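Local coordinates for putative acetyltransferase Ta0821 (Thermoplasma acidophilum DSM 1728, PDB 3C26), which probably transfers an acyl group, most likely acetyl, to an acceptor, as a member of the GNAT acetyltransferase family, at residues A[14-17]-A[18-22]; A[34-37]-A[38-42]; A[94-98]-A[99-103]. One frame throughout, in Å; residues are numbered along the deposited sequence.

Three local contacts follow one another along the chain: contact 1 round the short helix 16-19 (residues 14-22), contact 2 at the end of helix 31-40, and contact 3 in the loop that leads into helix 101-113. Contacts 1 and 3 touch, Thr21 O lying 3.4 Å from Pro94 CD, with their centres about 16 Å apart. Contact 2 stands off, its centre about 22 Å from that of contact 1 and about 17 Å from that of contact 3. Contact 3 lies in the loop that corresponds to the acetyl-CoA-binding loop of GNAT relatives. A bound ethanediol about 4 Å from the Leu39 side chain in contact 2 is probably from the crystallisation liquor and marks no site by itself.

Contact 1: A[14-17]-A[18-22]; sequences SDID and EIKTF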
ATOM      1  N   SER A  14      12.631 -33.108   9.588  1.00 27.49           N
ATOM      2  CA  SER A  14      13.707 -32.742  10.496  1.00 27.19           C
ATOM      3  C   SER A  14      14.140 -31.307  10.258  1.00 26.95           C
ATOM      4  O   SER A  14      14.836 -30.713  11.091  1.00 25.47           O
ATOM      5  CB  SER A  14      14.903 -33.696  10.390  1.00 28.01           C
ATOM      6  OG  SER A  14      15.470 -33.673   9.102  1.00 30.75           O
ATOM      7  N   ASP A  15      13.657 -30.740   9.145  1.00 25.69           N
ATOM      8  CA  ASP A  15      13.985 -29.363   8.738  1.00 24.76           C
ATOM      9  C   ASP A  15      12.963 -28.372   9.262  1.00 24.54           C
ATOM     10  O   ASP A  15      13.163 -27.167   9.168  1.00 23.59           O
ATOM     11  CB  ASP A  15      13.992 -29.211   7.198  1.00 25.74           C
ATOM     12  CG  ASP A  15      15.034 -30.078   6.514  1.00 23.97           C
ATOM     13  OD1 ASP A  15      16.151 -30.189   7.025  1.00 25.37           O
ATOM     14  OD2 ASP A  15      14.750 -30.589   5.411  1.00 22.35           O
ATOM     15  N   ILE A  16      11.881 -28.881   9.845  1.00 24.22           N
ATOM     16  CA  ILE A  16      10.734 -28.027  10.216  1.00 23.92           C
ATOM     17  C   ILE A  16      11.066 -26.931  11.228  1.00 23.51           C
ATOM     18  O   ILE A  16      10.608 -25.808  11.101  1.00 21.42           O
ATOM     19  CB  ILE A  16       9.502 -28.821  10.675  1.00 24.66           C
ATOM     20  CG1 ILE A  16       8.991 -29.674   9.505  1.00 27.38           C
ATOM     21  CG2 ILE A  16       8.347 -27.894  11.046  1.00 23.78           C
ATOM     22  CD1 ILE A  16       7.717 -30.560   9.853  1.00 31.39           C
ATOM     23  N   ASP A  17      11.866 -27.259  12.226  1.00 23.21           N
ATOM     24  CA  ASP A  17      12.171 -26.259  13.247  1.00 24.33           C
ATOM     25  C   ASP A  17      12.925 -25.072  12.651  1.00 23.54           C
ATOM     26  O   ASP A  17      12.732 -23.924  13.032  1.00 23.08           O
ATOM     27  CB  ASP A  17      12.961 -26.851  14.409  1.00 25.30           C
ATOM     28  CG  ASP A  17      12.081 -27.426  15.494  1.00 27.12           C
ATOM     29  OD1 ASP A  17      10.837 -27.280  15.446  1.00 28.82           O
ATOM     30  OD2 ASP A  17      12.667 -28.009  16.436  1.00 31.08           O
ATOM     31  N   GLU A  18      13.752 -25.365  11.655  1.00 23.82           N
ATOM     32  CA  GLU A  18      14.549 -24.330  11.000  1.00 22.81           C
ATOM     33  C   GLU A  18      13.659 -23.561  10.066  1.00 21.75           C
ATOM     34  O   GLU A  18      13.631 -22.359  10.083  1.00 19.96           O
ATOM     35  CB  GLU A  18      15.756 -24.921  10.277  1.00 23.59           C
ATOM     36  CG  GLU A  18      16.841 -25.308  11.269  1.00 24.75           C
ATOM     37  CD  GLU A  18      17.793 -26.343  10.763  1.00 27.31           C
ATOM     38  OE1 GLU A  18      17.441 -27.550  10.740  1.00 29.69           O
ATOM     39  OE2 GLU A  18      18.930 -25.965  10.434  1.00 31.66           O
ATOM     40  N   ILE A  19      12.868 -24.311   9.318  1.00 22.08           N
ATOM     41  CA  ILE A  19      11.968 -23.759   8.333  1.00 22.47           C
ATOM     42  C   ILE A  19      10.991 -22.753   8.954  1.00 22.69           C
ATOM     43  O   ILE A  19      10.661 -21.730   8.356  1.00 21.12           O
ATOM     44  CB  ILE A  19      11.176 -24.854   7.561  1.00 22.37           C
ATOM     45  CG1 ILE A  19      12.136 -25.615   6.610  1.00 24.25           C
ATOM     46  CG2 ILE A  19      10.033 -24.195   6.792  1.00 21.73           C
ATOM     47  CD1 ILE A  19      11.550 -26.914   5.894  1.00 21.65           C
ATOM     48  N   LYS A  20      10.563 -23.063  10.169  1.00 22.19           N
ATOM     49  CA  LYS A  20       9.587 -22.221  10.879  1.00 22.25           C
ATOM     50  C   LYS A  20      10.111 -20.846  11.183  1.00 22.33           C
ATOM     51  O   LYS A  20       9.321 -19.952  11.420  1.00 21.60           O
ATOM     52  CB  LYS A  20       9.138 -22.826  12.218  1.00 22.79           C
ATOM     53  CG  LYS A  20       8.035 -23.864  12.184  1.00 25.41           C
ATOM     54  CD  LYS A  20       8.273 -24.738  13.416  1.00 28.57           C
ATOM     55  CE  LYS A  20       7.204 -25.710  13.755  1.00 31.55           C
ATOM     56  NZ  LYS A  20       7.689 -26.555  14.985  1.00 30.81           N
ATOM     57  N   THR A  21      11.431 -20.686  11.173  1.00 22.33           N
ATOM     58  CA  THR A  21      12.084 -19.369  11.406  1.00 21.95           C
ATOM     59  C   THR A  21      12.348 -18.546  10.129  1.00 21.66           C
ATOM     60  O   THR A  21      12.778 -17.385  10.163  1.00 20.96           O
ATOM     61  CB  THR A  21      13.411 -19.532  12.110  1.00 23.11           C
ATOM     62  OG1 THR A  21      14.336 -20.179  11.221  1.00 24.32           O
ATOM     63  CG2 THR A  21      13.222 -20.326  13.452  1.00 21.45           C
ATOM     64  N   PHE A  22      12.056 -19.149   8.996  1.00 20.88           N
ATOM     65  CA  PHE A  22      12.239 -18.488   7.687  1.00 21.06           C
ATOM     66  C   PHE A  22      11.116 -17.439   7.448  1.00 21.81           C
ATOM     67  O   PHE A  22       9.984 -17.588   7.943  1.00 19.71           O
ATOM     68  CB  PHE A  22      12.178 -19.526   6.546  1.00 21.15           C
ATOM     69  CG  PHE A  22      13.352 -20.514   6.470  1.00 19.49           C
ATOM     70  CD1 PHE A  22      14.298 -20.602   7.450  1.00 17.37           C
ATOM     71  CD2 PHE A  22      13.439 -21.407   5.408  1.00 18.76           C
ATOM     72  CE1 PHE A  22      15.312 -21.570   7.384  1.00 20.89           C
ATOM     73  CE2 PHE A  22      14.455 -22.302   5.319  1.00 18.34           C
ATOM     74  CZ  PHE A  22      15.390 -22.407   6.322  1.00 19.28           C
TER
HETATM   75  O   HOH W   1      15.117 -28.089  11.809  1.00 23.63           O
HETATM   76  O   HOH W   2      17.719 -29.732   9.427  1.00 40.68           O
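Asp15 and Ile19 make the close side of this helical turn, with Ile19 CD1 packed 3.6 Å from Asp15 CB. CG1 of Ile19 lies beside its own backbone N (chi1 -71°), which sends the extended arm back along the helix over the previous turn. The backbone ties the same pair together: Ile19 N reaches Asp15 O at 2.9 Å in a nearly straight bond (163°), while Glu18 N adds a weak one to the same oxygen at 3.1 Å. One residue on, Lys20 N bonds to Ile16 O at 2.9 Å. Behind the branched side chains of Ile16 and Ile19 stands helix 45-58, where both rest on Val57, so bulky hydrocarbon suits these two positions. The buried Asp15 carboxylate is held by its neighbours, OD2 accepting from Ser12 N and pairing with Arg66. Short as it is, helix 16-19 follows strand 7-10 and is the first helix of the GNAT fold here. Its outer side is looser and built of charge and water. The long Lys20 arm reaches out past Ile16, crossing it obliquely, CE resting 3.7 Å from Ile16 CG2. Beyond that point Lys20 runs side by side with Asp17, and NZ meets Asp17 OD1 nearly head-on along the C-O bond, a salt bridge at a long 3.3 Å between two exposed residues. On another part of the surface a water donates to Ser14 O at 2.7 Å, donates also to Glu18 OE1, and accepts from Glu18 N, bridging carboxylate and backbone where the two do not meet directly. Farther along, Thr21 OG1 gives Glu18 O a 2.6 Å bond in the carbonyl plane, beside the bond from Thr21 N.

Contact 2: A[34-37]-A[38-42]; sequences DLYS and KLADT
Leu35 and Leu39, one helical turn apart, cross at a slant, Leu35 CD1 meeting Leu39 CD1 at 3.7 Å. CG of Leu35 stands opposite its own backbone N (chi1 178°), carrying the branch forward along the helix, whereas CG of Leu39 sits beside its N (chi1 -71°) and leans back to meet it. An alanine in place of Leu39 would probably open a gap beside CD1 of Leu35 and cost Trp127 a neighbour. One residue on, the Tyr36 ring presents CE2 obliquely to Ala40 CB, 3.8 Å away; a small methyl suits a place shared with this broad ring and with Asp46 of helix 45-58. Trp27 and Trp127 make edge-to-face contacts with the same tyrosine, and its hydroxyl bonds to Ser24. The backbone bonds Leu39 N to Leu35 O (3.1 Å) and Ala40 N to Tyr36 O (2.8 Å) fix the spacing of both pairs. In one of its two conformers, Lys38 NZ makes a salt bridge with Glu129 and a hydrogen bond to Ser126 O, both of the second subunit. The dimer interface thus combines apolar packing of Leu35 on Trp27 of that subunit with the Lys38 charge pair, while Tyr36 and Ala40 pack within the chain.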
ATOM      1  N   ASP A  34      11.937  -3.161   7.037  1.00 27.90           N
ATOM      2  CA  ASP A  34      10.830  -2.675   7.876  1.00 27.32           C
ATOM      3  C   ASP A  34       9.634  -2.355   6.989  1.00 24.96           C
ATOM      4  O   ASP A  34       8.506  -2.605   7.325  1.00 23.77           O
ATOM      5  CB  ASP A  34      11.224  -1.440   8.692  1.00 27.27           C
ATOM      6  CG  ASP A  34      12.105  -1.775   9.897  1.00 32.60           C
ATOM      7  OD1 ASP A  34      12.222  -2.973  10.255  1.00 35.75           O
ATOM      8  OD2 ASP A  34      12.651  -0.832  10.522  1.00 32.50           O
ATOM      9  N   LEU A  35       9.913  -1.760   5.856  1.00 23.81           N
ATOM     10  CA  LEU A  35       8.876  -1.508   4.846  1.00 23.49           C
ATOM     11  C   LEU A  35       8.217  -2.823   4.335  1.00 22.52           C
ATOM     12  O   LEU A  35       6.996  -2.889   4.181  1.00 21.91           O
ATOM     13  CB  LEU A  35       9.400  -0.648   3.705  1.00 23.60           C
ATOM     14  CG  LEU A  35       8.397  -0.372   2.580  1.00 23.50           C
ATOM     15  CD1 LEU A  35       7.035   0.151   3.111  1.00 27.18           C
ATOM     16  CD2 LEU A  35       9.044   0.536   1.533  1.00 22.13           C
ATOM     17  N   TYR A  36       9.010  -3.868   4.096  1.00 22.48           N
ATOM     18  CA  TYR A  36       8.424  -5.167   3.693  1.00 22.47           C
ATOM     19  C   TYR A  36       7.344  -5.640   4.689  1.00 23.88           C
ATOM     20  O   TYR A  36       6.257  -6.087   4.315  1.00 24.25           O
ATOM     21  CB  TYR A  36       9.485  -6.292   3.583  1.00 21.59           C
ATOM     22  CG  TYR A  36       8.885  -7.562   3.049  1.00 18.00           C
ATOM     23  CD1 TYR A  36       8.841  -7.824   1.676  1.00 20.92           C
ATOM     24  CD2 TYR A  36       8.264  -8.479   3.909  1.00 18.41           C
ATOM     25  CE1 TYR A  36       8.207  -8.998   1.185  1.00 17.82           C
ATOM     26  CE2 TYR A  36       7.668  -9.617   3.437  1.00 19.23           C
ATOM     27  CZ  TYR A  36       7.628  -9.868   2.051  1.00 21.15           C
ATOM     28  OH  TYR A  36       7.034 -11.053   1.588  1.00 22.72           O
ATOM     29  N   SER A  37       7.675  -5.572   5.970  1.00 25.22           N
ATOM     30  CA  SER A  37       6.769  -6.075   6.998  1.00 26.06           C
ATOM     31  C   SER A  37       5.446  -5.343   6.983  1.00 25.21           C
ATOM     32  O   SER A  37       4.381  -5.928   7.097  1.00 26.45           O
ATOM     33  CB  SER A  37       7.385  -5.923   8.403  1.00 27.24           C
ATOM     34  OG  SER A  37       8.652  -6.539   8.466  1.00 31.48           O
ATOM     35  N   LYS A  38       5.507  -4.030   6.846  1.00 24.64           N
ATOM     36  CA  LYS A  38       4.280  -3.233   6.836  0.50 23.78           C
ATOM     37  C   LYS A  38       3.428  -3.582   5.627  1.00 23.30           C
ATOM     38  O   LYS A  38       2.228  -3.672   5.718  1.00 23.70           O
ATOM     39  CB  LYS A  38       4.591  -1.732   6.836  0.50 24.34           C
ATOM     40  CG  LYS A  38       5.354  -1.201   8.052  0.50 23.84           C
ATOM     41  CD  LYS A  38       5.389   0.317   7.943  0.50 25.09           C
ATOM     42  CE  LYS A  38       6.159   1.048   9.025  0.50 25.45           C
ATOM     43  NZ  LYS A  38       6.175   2.557   8.739  0.50 22.82           N
ATOM     44  N   LEU A  39       4.075  -3.742   4.494  1.00 22.39           N
ATOM     45  CA  LEU A  39       3.399  -4.048   3.235  1.00 20.67           C
ATOM     46  C   LEU A  39       2.781  -5.447   3.333  1.00 20.84           C
ATOM     47  O   LEU A  39       1.619  -5.688   2.950  1.00 20.40           O
ATOM     48  CB  LEU A  39       4.348  -3.899   2.043  1.00 20.70           C
ATOM     49  CG  LEU A  39       4.755  -2.427   1.691  1.00 19.60           C
ATOM     50  CD1 LEU A  39       5.860  -2.313   0.608  1.00 19.59           C
ATOM     51  CD2 LEU A  39       3.516  -1.567   1.283  1.00 20.37           C
ATOM     52  N   ALA A  40       3.516  -6.341   3.945  1.00 21.42           N
ATOM     53  CA  ALA A  40       3.084  -7.747   4.028  1.00 22.37           C
ATOM     54  C   ALA A  40       1.791  -7.870   4.851  1.00 23.52           C
ATOM     55  O   ALA A  40       0.961  -8.747   4.593  1.00 23.04           O
ATOM     56  CB  ALA A  40       4.209  -8.640   4.633  1.00 21.82           C
ATOM     57  N   ASP A  41       1.647  -6.961   5.812  1.00 24.46           N
ATOM     58  CA  ASP A  41       0.469  -6.902   6.698  1.00 25.71           C
ATOM     59  C   ASP A  41      -0.789  -6.493   5.963  1.00 25.79           C
ATOM     60  O   ASP A  41      -1.878  -6.727   6.436  1.00 27.42           O
ATOM     61  CB  ASP A  41       0.696  -5.938   7.860  1.00 26.98           C
ATOM     62  CG  ASP A  41       1.668  -6.489   8.888  1.00 31.68           C
ATOM     63  OD1 ASP A  41       1.903  -7.709   8.860  1.00 35.81           O
ATOM     64  OD2 ASP A  41       2.223  -5.708   9.714  1.00 39.22           O
ATOM     65  N   THR A  42      -0.636  -5.913   4.784  1.00 24.68           N
ATOM     66  CA  THR A  42      -1.773  -5.422   3.990  1.00 23.45           C
ATOM     67  C   THR A  42      -2.419  -6.546   3.140  1.00 24.30           C
ATOM     68  O   THR A  42      -3.350  -6.308   2.364  1.00 25.44           O
ATOM     69  CB  THR A  42      -1.418  -4.185   3.113  1.00 23.17           C
ATOM     70  OG1 THR A  42      -0.552  -4.558   2.056  1.00 24.44           O
ATOM     71  CG2 THR A  42      -0.805  -3.060   3.942  1.00 21.06           C
TER

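Contact 3: A[94-98]-A[99-103]; sequences PEYRG and SRLGM
Tyr96 O is gripped twice by Ser99: OG donates to it at 2.5 Å in the carbonyl plane, and the backbone N at 3.1 Å from well above that plane. The second bond closes a type II turn from Tyr96 to Ser99. Gly98 suits the turn because its backbone angles (phi 88°) would jam a side chain against the preceding carbonyl oxygen. OG of Ser99 stands between its backbone N and carbonyl carbon (chi1 67°), and from there it also accepts from Leu101 N at 3.2 Å, an ST turn just where helix 101-113 begins. Over the same span the side chains meet: Leu101 CD1 lies 3.6 Å from Tyr96 CB and 3.7 Å from Tyr96 CD2, set obliquely to the ring. Both residues lean on Val72 of strand 70-79, which backs this small apolar patch. The sequence RGSRLG matches the GNAT loop between strand and helix, with Arg100 in place of the first glycine of the Q/R-x-x-G-x-G/A motif; in relatives the loop's amides bind the pyrophosphate of acetyl-CoA, consistent with a similar role here. Since one hydroxyl both donates to the turn and accepts from the first helical residue, Ser99 couples the loop's shape to the start of the helix.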
ATOM      1  N   PRO A  94      16.471 -15.644   8.097  1.00 25.79           N
ATOM      2  CA  PRO A  94      16.589 -14.187   8.149  1.00 26.69           C
ATOM      3  C   PRO A  94      17.994 -13.619   7.985  1.00 26.42           C
ATOM      4  O   PRO A  94      18.159 -12.478   7.566  1.00 27.03           O
ATOM      5  CB  PRO A  94      15.999 -13.840   9.502  1.00 27.04           C
ATOM      6  CG  PRO A  94      15.202 -14.984   9.858  1.00 27.65           C
ATOM      7  CD  PRO A  94      15.860 -16.177   9.308  1.00 26.14           C
ATOM      8  N   GLU A  95      18.987 -14.442   8.247  1.00 26.07           N
ATOM      9  CA  GLU A  95      20.420 -14.060   8.039  1.00 26.48           C
ATOM     10  C   GLU A  95      20.789 -13.916   6.576  1.00 26.20           C
ATOM     11  O   GLU A  95      21.837 -13.378   6.241  1.00 24.57           O
ATOM     12  CB  GLU A  95      21.352 -15.132   8.618  1.00 27.46           C
ATOM     13  CG  GLU A  95      21.323 -15.202  10.082  1.00 31.79           C
ATOM     14  CD  GLU A  95      22.274 -14.219  10.693  1.00 39.51           C
ATOM     15  OE1 GLU A  95      23.512 -14.457  10.581  1.00 43.44           O
ATOM     16  OE2 GLU A  95      21.785 -13.222  11.294  1.00 43.11           O
ATOM     17  N   TYR A  96      19.910 -14.387   5.693  1.00 24.65           N
ATOM     18  CA  TYR A  96      20.247 -14.449   4.261  1.00 25.47           C
ATOM     19  C   TYR A  96      19.439 -13.468   3.421  1.00 27.44           C
ATOM     20  O   TYR A  96      19.437 -13.492   2.183  1.00 27.81           O
ATOM     21  CB  TYR A  96      20.010 -15.859   3.727  1.00 25.21           C
ATOM     22  CG  TYR A  96      20.936 -16.926   4.278  1.00 24.46           C
ATOM     23  CD1 TYR A  96      20.795 -17.418   5.582  1.00 25.32           C
ATOM     24  CD2 TYR A  96      21.955 -17.459   3.490  1.00 25.96           C
ATOM     25  CE1 TYR A  96      21.647 -18.406   6.062  1.00 25.18           C
ATOM     26  CE2 TYR A  96      22.796 -18.436   3.976  1.00 25.70           C
ATOM     27  CZ  TYR A  96      22.639 -18.910   5.249  1.00 24.85           C
ATOM     28  OH  TYR A  96      23.505 -19.907   5.703  1.00 26.78           O
ATOM     29  N   ARG A  97      18.746 -12.587   4.109  1.00 29.33           N
ATOM     30  CA  ARG A  97      17.975 -11.551   3.407  1.00 31.45           C
ATOM     31  C   ARG A  97      18.922 -10.686   2.590  1.00 32.00           C
ATOM     32  O   ARG A  97      20.007 -10.322   3.051  1.00 32.45           O
ATOM     33  CB  ARG A  97      17.175 -10.672   4.380  1.00 31.47           C
ATOM     34  CG  ARG A  97      16.157 -11.418   5.134  1.00 34.09           C
ATOM     35  CD  ARG A  97      15.407 -10.529   6.095  1.00 40.36           C
ATOM     36  NE  ARG A  97      16.276 -10.171   7.201  1.00 43.29           N
ATOM     37  CZ  ARG A  97      15.852  -9.643   8.333  1.00 47.76           C
ATOM     38  NH1 ARG A  97      14.552  -9.444   8.516  1.00 50.50           N
ATOM     39  NH2 ARG A  97      16.720  -9.340   9.286  1.00 47.64           N
ATOM     40  N   GLY A  98      18.502 -10.363   1.369  1.00 34.00           N
ATOM     41  CA  GLY A  98      19.302  -9.496   0.488  1.00 34.19           C
ATOM     42  C   GLY A  98      20.297 -10.296  -0.329  1.00 34.62           C
ATOM     43  O   GLY A  98      20.988  -9.777  -1.194  1.00 34.87           O
ATOM     44  N   SER A  99      20.375 -11.584  -0.032  1.00 34.69           N
ATOM     45  CA  SER A  99      21.256 -12.467  -0.796  1.00 34.34           C
ATOM     46  C   SER A  99      20.568 -12.795  -2.114  1.00 33.64           C
ATOM     47  O   SER A  99      19.560 -12.201  -2.465  1.00 32.82           O
ATOM     48  CB  SER A  99      21.532 -13.764  -0.052  1.00 34.21           C
ATOM     49  OG  SER A  99      20.337 -14.524   0.050  1.00 37.12           O
ATOM     50  N   ARG A 100      21.123 -13.753  -2.835  1.00 32.73           N
ATOM     51  CA  ARG A 100      20.543 -14.154  -4.100  1.00 32.86           C
ATOM     52  C   ARG A 100      19.958 -15.550  -3.947  1.00 30.71           C
ATOM     53  O   ARG A 100      19.842 -16.313  -4.893  1.00 28.64           O
ATOM     54  CB  ARG A 100      21.590 -14.035  -5.218  1.00 34.05           C
ATOM     55  CG  ARG A 100      21.594 -12.617  -5.802  1.00 37.70           C
ATOM     56  CD  ARG A 100      22.980 -11.989  -6.015  1.00 44.64           C
ATOM     57  NE  ARG A 100      23.789 -12.595  -7.080  1.00 49.05           N
ATOM     58  CZ  ARG A 100      24.949 -13.215  -6.874  1.00 51.83           C
ATOM     59  NH1 ARG A 100      25.453 -13.302  -5.649  1.00 54.02           N
ATOM     60  NH2 ARG A 100      25.624 -13.736  -7.889  1.00 51.81           N
ATOM     61  N   LEU A 101      19.596 -15.875  -2.713  1.00 28.37           N
ATOM     62  CA  LEU A 101      19.027 -17.197  -2.454  1.00 27.11           C
ATOM     63  C   LEU A 101      17.736 -17.390  -3.230  1.00 26.45           C
ATOM     64  O   LEU A 101      17.450 -18.479  -3.722  1.00 27.62           O
ATOM     65  CB  LEU A 101      18.732 -17.423  -0.964  1.00 27.13           C
ATOM     66  CG  LEU A 101      19.819 -17.794  -0.006  1.00 27.32           C
ATOM     67  CD1 LEU A 101      19.189 -18.356   1.278  1.00 22.94           C
ATOM     68  CD2 LEU A 101      20.726 -18.823  -0.643  1.00 29.37           C
ATOM     69  N   GLY A 102      16.964 -16.318  -3.351  1.00 25.49           N
ATOM     70  CA  GLY A 102      15.643 -16.408  -3.978  1.00 24.86           C
ATOM     71  C   GLY A 102      15.834 -16.811  -5.425  1.00 25.35           C
ATOM     72  O   GLY A 102      15.247 -17.748  -5.925  1.00 23.44           O
HETATM   73  N   MSE A 103      16.701 -16.078  -6.088  1.00 25.45           N
HETATM   74  CA  MSE A 103      17.042 -16.392  -7.453  1.00 26.23           C
HETATM   75  C   MSE A 103      17.589 -17.805  -7.638  1.00 25.43           C
HETATM   76  O   MSE A 103      17.208 -18.507  -8.553  1.00 26.17           O
HETATM   77  CB  MSE A 103      18.054 -15.388  -7.907  1.00 27.36           C
HETATM   78  CG  MSE A 103      18.970 -15.894  -8.946  1.00 33.26           C
HETATM   79 SE   MSE A 103      19.212 -14.362 -10.007  0.75 45.50          SE
HETATM   80  CE  MSE A 103      17.492 -14.765 -10.878  1.00 42.09           C
TER